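Local structure of beta-hexosaminidase Amuc_2018 (Akkermansia muciniphila, 6JEB) at residues A312-Q326 with A339-Y352. The protein hydrolyses terminal non-reducing N-acetylhexosamine residues, releasing N-acetylglucosamine from N-glycans and chitobiose, as a family 20 glycoside hydrolase. Residues are numbered along the deposited sequence; the frame is centred on the assembly and turned at random. Where two conformers were deposited one is given.
Sequences AGIYHPGETVYAWRQ and AGLNLIMASSEYCY. With ACM (acetamide), chain C.
One water is gripped from three sides by G318 O, T320 OG1 and N342 ND2; it donates to G318 O at 2.6 Å and accepts from N342 ND2 at 2.8 Å. T320 OG1 is also hydrogen-bonded to R393. Parallel strands 320-323 and 342-345 run beside this water, with V321 N bonded to N342 O and I344 N to V321 O. On the T320 and Y322 face, I344 CD1 lies over the Y322 ring, 4.0 Å from its centroid, a CH-pi contact. Past the strand ends, S348 N donates to W324 O at 2.9 Å. W324 CG sits between its backbone N and carbonyl carbon (chi1 69°), which sets the indole over acetamide, with C2 of the ligand 3.7 Å above the ring plane and R325 CG on the opposite face. The Y352 ring meets the indole rim to rim, the two planes parallel within 3° but stepped, and Y352 OH donates to acetamide O at 2.7 Å; D257 OD2 is also hydrogen-bonded to the ligand. With W324 cut back to an alanine, the acetamide is likely to lose the flat wall against its C2, and Y352 the indole edge beside its OH. Acetamide plausibly mimics the substrate's N-acetyl group. Helix 329-339 links the strands as a beta-alpha-beta crossover of the TIM barrel, packing on V321, A323 and L343, while strands 303-307 and 392-399 flank the pair.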
# COMPACT_ATOMS: atom_id res chain seq x y z
N ALA A 312 -1.44 7.23 -20.73
CA ALA A 312 -0.22 7.83 -20.21
C ALA A 312 -0.15 9.33 -20.48
O ALA A 312 0.61 10.04 -19.80
CB ALA A 312 1.01 7.13 -20.79
N GLY A 313 -0.93 9.83 -21.44
CA GLY A 313 -0.86 11.24 -21.80
C GLY A 313 -1.36 12.20 -20.75
O GLY A 313 -1.07 13.40 -20.84
N ILE A 314 -2.11 11.72 -19.74
CA ILE A 314 -2.65 12.64 -18.73
C ILE A 314 -1.67 12.91 -17.59
O ILE A 314 -1.98 13.75 -16.72
CB ILE A 314 -4.03 12.23 -18.17
CG1 ILE A 314 -3.94 10.95 -17.34
CG2 ILE A 314 -5.05 12.09 -19.30
CD1 ILE A 314 -5.24 10.64 -16.58
N TYR A 315 -0.52 12.25 -17.56
CA TYR A 315 0.47 12.45 -16.51
C TYR A 315 1.66 13.23 -17.07
O TYR A 315 1.83 13.36 -18.29
CB TYR A 315 0.92 11.11 -15.93
CG TYR A 315 -0.25 10.20 -15.64
CD1 TYR A 315 -1.06 10.41 -14.52
CD2 TYR A 315 -0.58 9.16 -16.50
CE1 TYR A 315 -2.16 9.59 -14.27
CE2 TYR A 315 -1.67 8.34 -16.26
CZ TYR A 315 -2.45 8.55 -15.14
OH TYR A 315 -3.54 7.74 -14.91
N HIS A 316 2.47 13.76 -16.16
CA HIS A 316 3.65 14.51 -16.55
C HIS A 316 4.89 13.64 -16.42
O HIS A 316 5.01 12.89 -15.45
CB HIS A 316 3.81 15.73 -15.65
CG HIS A 316 4.82 16.72 -16.14
ND1 HIS A 316 6.18 16.56 -15.94
CD2 HIS A 316 4.67 17.89 -16.81
CE1 HIS A 316 6.82 17.59 -16.48
NE2 HIS A 316 5.93 18.40 -17.02
N PRO A 317 5.82 13.71 -17.37
CA PRO A 317 7.06 12.93 -17.25
C PRO A 317 7.70 13.11 -15.88
O PRO A 317 7.71 14.21 -15.32
CB PRO A 317 7.94 13.52 -18.36
CG PRO A 317 6.96 13.95 -19.39
CD PRO A 317 5.75 14.45 -18.64
N GLY A 318 8.19 12.01 -15.32
CA GLY A 318 8.81 12.01 -14.02
C GLY A 318 7.88 11.63 -12.89
O GLY A 318 8.36 11.32 -11.79
N GLU A 319 6.56 11.64 -13.12
CA GLU A 319 5.61 11.24 -12.09
C GLU A 319 5.54 9.72 -11.99
O GLU A 319 5.90 8.99 -12.91
CB GLU A 319 4.23 11.84 -12.37
CG GLU A 319 4.18 13.37 -12.22
CD GLU A 319 2.86 14.01 -12.66
OE1 GLU A 319 2.10 13.39 -13.45
OE2 GLU A 319 2.57 15.14 -12.21
N THR A 320 5.07 9.25 -10.84
CA THR A 320 4.91 7.82 -10.56
C THR A 320 3.44 7.43 -10.62
O THR A 320 2.58 8.11 -10.04
CB THR A 320 5.50 7.46 -9.19
OG1 THR A 320 6.92 7.63 -9.23
CG2 THR A 320 5.18 6.02 -8.82
N VAL A 321 3.16 6.32 -11.31
CA VAL A 321 1.82 5.77 -11.41
C VAL A 321 1.85 4.31 -10.97
O VAL A 321 2.88 3.64 -11.03
CB VAL A 321 1.24 5.91 -12.84
CG1 VAL A 321 1.20 7.38 -13.27
CG2 VAL A 321 2.04 5.07 -13.84
N TYR A 322 0.69 3.82 -10.51
CA TYR A 322 0.53 2.45 -10.05
C TYR A 322 -0.26 1.67 -11.09
O TYR A 322 -1.43 1.99 -11.35
CB TYR A 322 -0.25 2.40 -8.74
CG TYR A 322 0.42 2.97 -7.52
CD1 TYR A 322 0.65 4.34 -7.38
CD2 TYR A 322 0.78 2.15 -6.46
CE1 TYR A 322 1.25 4.86 -6.24
CE2 TYR A 322 1.37 2.66 -5.31
CZ TYR A 322 1.59 4.01 -5.21
OH TYR A 322 2.17 4.50 -4.06
N ALA A 323 0.35 0.63 -11.66
CA ALA A 323 -0.36 -0.26 -12.57
C ALA A 323 -1.22 -1.22 -11.76
O ALA A 323 -0.72 -1.89 -10.85
CB ALA A 323 0.64 -1.04 -13.42
N TRP A 324 -2.51 -1.28 -12.08
CA TRP A 324 -3.41 -2.13 -11.32
C TRP A 324 -4.44 -2.88 -12.15
O TRP A 324 -4.84 -3.98 -11.75
CB TRP A 324 -4.15 -1.31 -10.25
CG TRP A 324 -5.16 -0.32 -10.78
CD1 TRP A 324 -4.91 0.95 -11.23
CD2 TRP A 324 -6.58 -0.51 -10.88
NE1 TRP A 324 -6.09 1.56 -11.60
CE2 TRP A 324 -7.13 0.68 -11.40
CE3 TRP A 324 -7.44 -1.57 -10.58
CZ2 TRP A 324 -8.50 0.84 -11.62
CZ3 TRP A 324 -8.80 -1.41 -10.80
CH2 TRP A 324 -9.31 -0.21 -11.32
N ARG A 325 -4.88 -2.35 -13.29
CA ARG A 325 -5.99 -2.96 -13.99
C ARG A 325 -5.63 -4.32 -14.55
O ARG A 325 -4.52 -4.53 -15.06
CB ARG A 325 -6.48 -2.03 -15.10
CG ARG A 325 -7.22 -0.84 -14.51
CD ARG A 325 -7.92 -0.04 -15.56
NE ARG A 325 -8.76 1.01 -14.98
CZ ARG A 325 -10.06 0.89 -14.73
NH1 ARG A 325 -10.70 -0.24 -15.01
NH2 ARG A 325 -10.74 1.91 -14.23
N GLN A 326 -6.58 -5.24 -14.46
CA GLN A 326 -6.38 -6.61 -14.90
C GLN A 326 -6.01 -6.65 -16.38
O GLN A 326 -6.58 -5.92 -17.20
CB GLN A 326 -7.65 -7.42 -14.64
CG GLN A 326 -7.70 -8.77 -15.33
CD GLN A 326 -8.62 -8.77 -16.54
OE1 GLN A 326 -9.83 -8.55 -16.41
NE2 GLN A 326 -8.06 -9.00 -17.72
N ALA A 339 6.44 7.13 -21.99
CA ALA A 339 6.00 8.43 -21.52
C ALA A 339 6.92 9.03 -20.47
O ALA A 339 6.66 10.14 -20.00
CB ALA A 339 4.58 8.34 -20.95
N GLY A 340 7.99 8.33 -20.08
CA GLY A 340 8.89 8.85 -19.07
C GLY A 340 8.32 8.84 -17.67
O GLY A 340 8.70 9.67 -16.84
N LEU A 341 7.41 7.91 -17.38
CA LEU A 341 6.81 7.80 -16.06
C LEU A 341 7.47 6.66 -15.29
O LEU A 341 7.95 5.68 -15.87
CB LEU A 341 5.31 7.51 -16.17
CG LEU A 341 4.52 8.52 -17.00
CD1 LEU A 341 3.09 8.06 -17.23
CD2 LEU A 341 4.54 9.87 -16.31
N ASN A 342 7.50 6.81 -13.97
CA ASN A 342 7.92 5.72 -13.10
C ASN A 342 6.70 4.89 -12.72
O ASN A 342 5.57 5.38 -12.71
CB ASN A 342 8.63 6.27 -11.87
CG ASN A 342 9.89 7.02 -12.24
OD1 ASN A 342 10.72 6.53 -13.01
ND2 ASN A 342 10.04 8.24 -11.73
N LEU A 343 6.93 3.62 -12.40
CA LEU A 343 5.84 2.66 -12.26
C LEU A 343 6.00 1.87 -10.98
O LEU A 343 7.09 1.38 -10.67
CB LEU A 343 5.80 1.71 -13.46
CG LEU A 343 4.63 0.73 -13.49
CD1 LEU A 343 3.32 1.50 -13.56
CD2 LEU A 343 4.75 -0.23 -14.66
N ILE A 344 4.90 1.72 -10.24
CA ILE A 344 4.81 0.79 -9.12
C ILE A 344 3.82 -0.29 -9.54
O ILE A 344 2.74 0.03 -10.04
CB ILE A 344 4.38 1.49 -7.82
CG1 ILE A 344 5.49 2.45 -7.35
CG2 ILE A 344 4.08 0.47 -6.73
CD1 ILE A 344 5.05 3.42 -6.26
N MET A 345 4.19 -1.55 -9.36
CA MET A 345 3.37 -2.67 -9.80
C MET A 345 2.38 -3.04 -8.69
O MET A 345 2.78 -3.48 -7.61
CB MET A 345 4.26 -3.86 -10.15
CG MET A 345 3.52 -5.09 -10.64
SD MET A 345 2.41 -4.73 -12.03
CE MET A 345 3.56 -4.18 -13.29
N ALA A 346 1.08 -2.88 -8.97
CA ALA A 346 0.01 -3.24 -8.05
C ALA A 346 -1.05 -4.08 -8.77
O ALA A 346 -2.23 -4.02 -8.42
CB ALA A 346 -0.62 -2.00 -7.42
N SER A 347 -0.63 -4.86 -9.77
CA SER A 347 -1.56 -5.59 -10.62
C SER A 347 -2.59 -6.35 -9.80
O SER A 347 -2.25 -7.15 -8.93
CB SER A 347 -0.80 -6.58 -11.48
OG SER A 347 -1.71 -7.54 -12.01
N SER A 348 -3.87 -6.11 -10.11
CA SER A 348 -4.95 -6.73 -9.36
C SER A 348 -4.98 -8.24 -9.54
O SER A 348 -5.64 -8.93 -8.76
CB SER A 348 -6.29 -6.11 -9.73
OG SER A 348 -6.60 -6.35 -11.09
N GLU A 349 -4.29 -8.78 -10.55
CA GLU A 349 -4.20 -10.22 -10.73
C GLU A 349 -3.38 -10.89 -9.63
O GLU A 349 -3.55 -12.09 -9.39
CB GLU A 349 -3.59 -10.53 -12.11
CG GLU A 349 -3.53 -12.00 -12.50
CD GLU A 349 -3.13 -12.22 -13.96
OE1 GLU A 349 -3.44 -11.33 -14.79
OE2 GLU A 349 -2.52 -13.26 -14.29
N TYR A 350 -2.51 -10.13 -8.96
CA TYR A 350 -1.58 -10.68 -7.98
C TYR A 350 -1.62 -9.96 -6.64
O TYR A 350 -1.27 -10.55 -5.61
CB TYR A 350 -0.14 -10.55 -8.49
CG TYR A 350 0.15 -11.30 -9.77
CD1 TYR A 350 -0.03 -10.70 -11.00
CD2 TYR A 350 0.61 -12.62 -9.73
CE1 TYR A 350 0.23 -11.38 -12.17
CE2 TYR A 350 0.88 -13.31 -10.90
CZ TYR A 350 0.69 -12.68 -12.12
OH TYR A 350 0.95 -13.36 -13.29
N CYS A 351 -2.01 -8.68 -6.65
CA CYS A 351 -1.71 -7.79 -5.53
C CYS A 351 -2.94 -7.27 -4.82
O CYS A 351 -2.79 -6.59 -3.79
CB CYS A 351 -0.92 -6.57 -6.02
SG CYS A 351 0.64 -6.97 -6.81
N TYR A 352 -4.14 -7.54 -5.33
CA TYR A 352 -5.37 -7.04 -4.72
C TYR A 352 -5.78 -8.04 -3.64
O TYR A 352 -6.41 -9.06 -3.93
CB TYR A 352 -6.44 -6.81 -5.79
CG TYR A 352 -6.40 -5.39 -6.33
CD1 TYR A 352 -5.18 -4.73 -6.51
CD2 TYR A 352 -7.57 -4.71 -6.65
CE1 TYR A 352 -5.13 -3.43 -6.99
CE2 TYR A 352 -7.53 -3.41 -7.13
CZ TYR A 352 -6.30 -2.77 -7.29
OH TYR A 352 -6.26 -1.47 -7.74
C1 ACM C . -8.66 0.89 -7.80
O ACM C . -8.67 -0.30 -7.73
N ACM C . -9.91 1.58 -7.83
C2 ACM C . -7.38 1.71 -7.88
O HOH W 1 8.53 9.58 -9.80
O HOH W 2 -2.53 -6.50 -14.28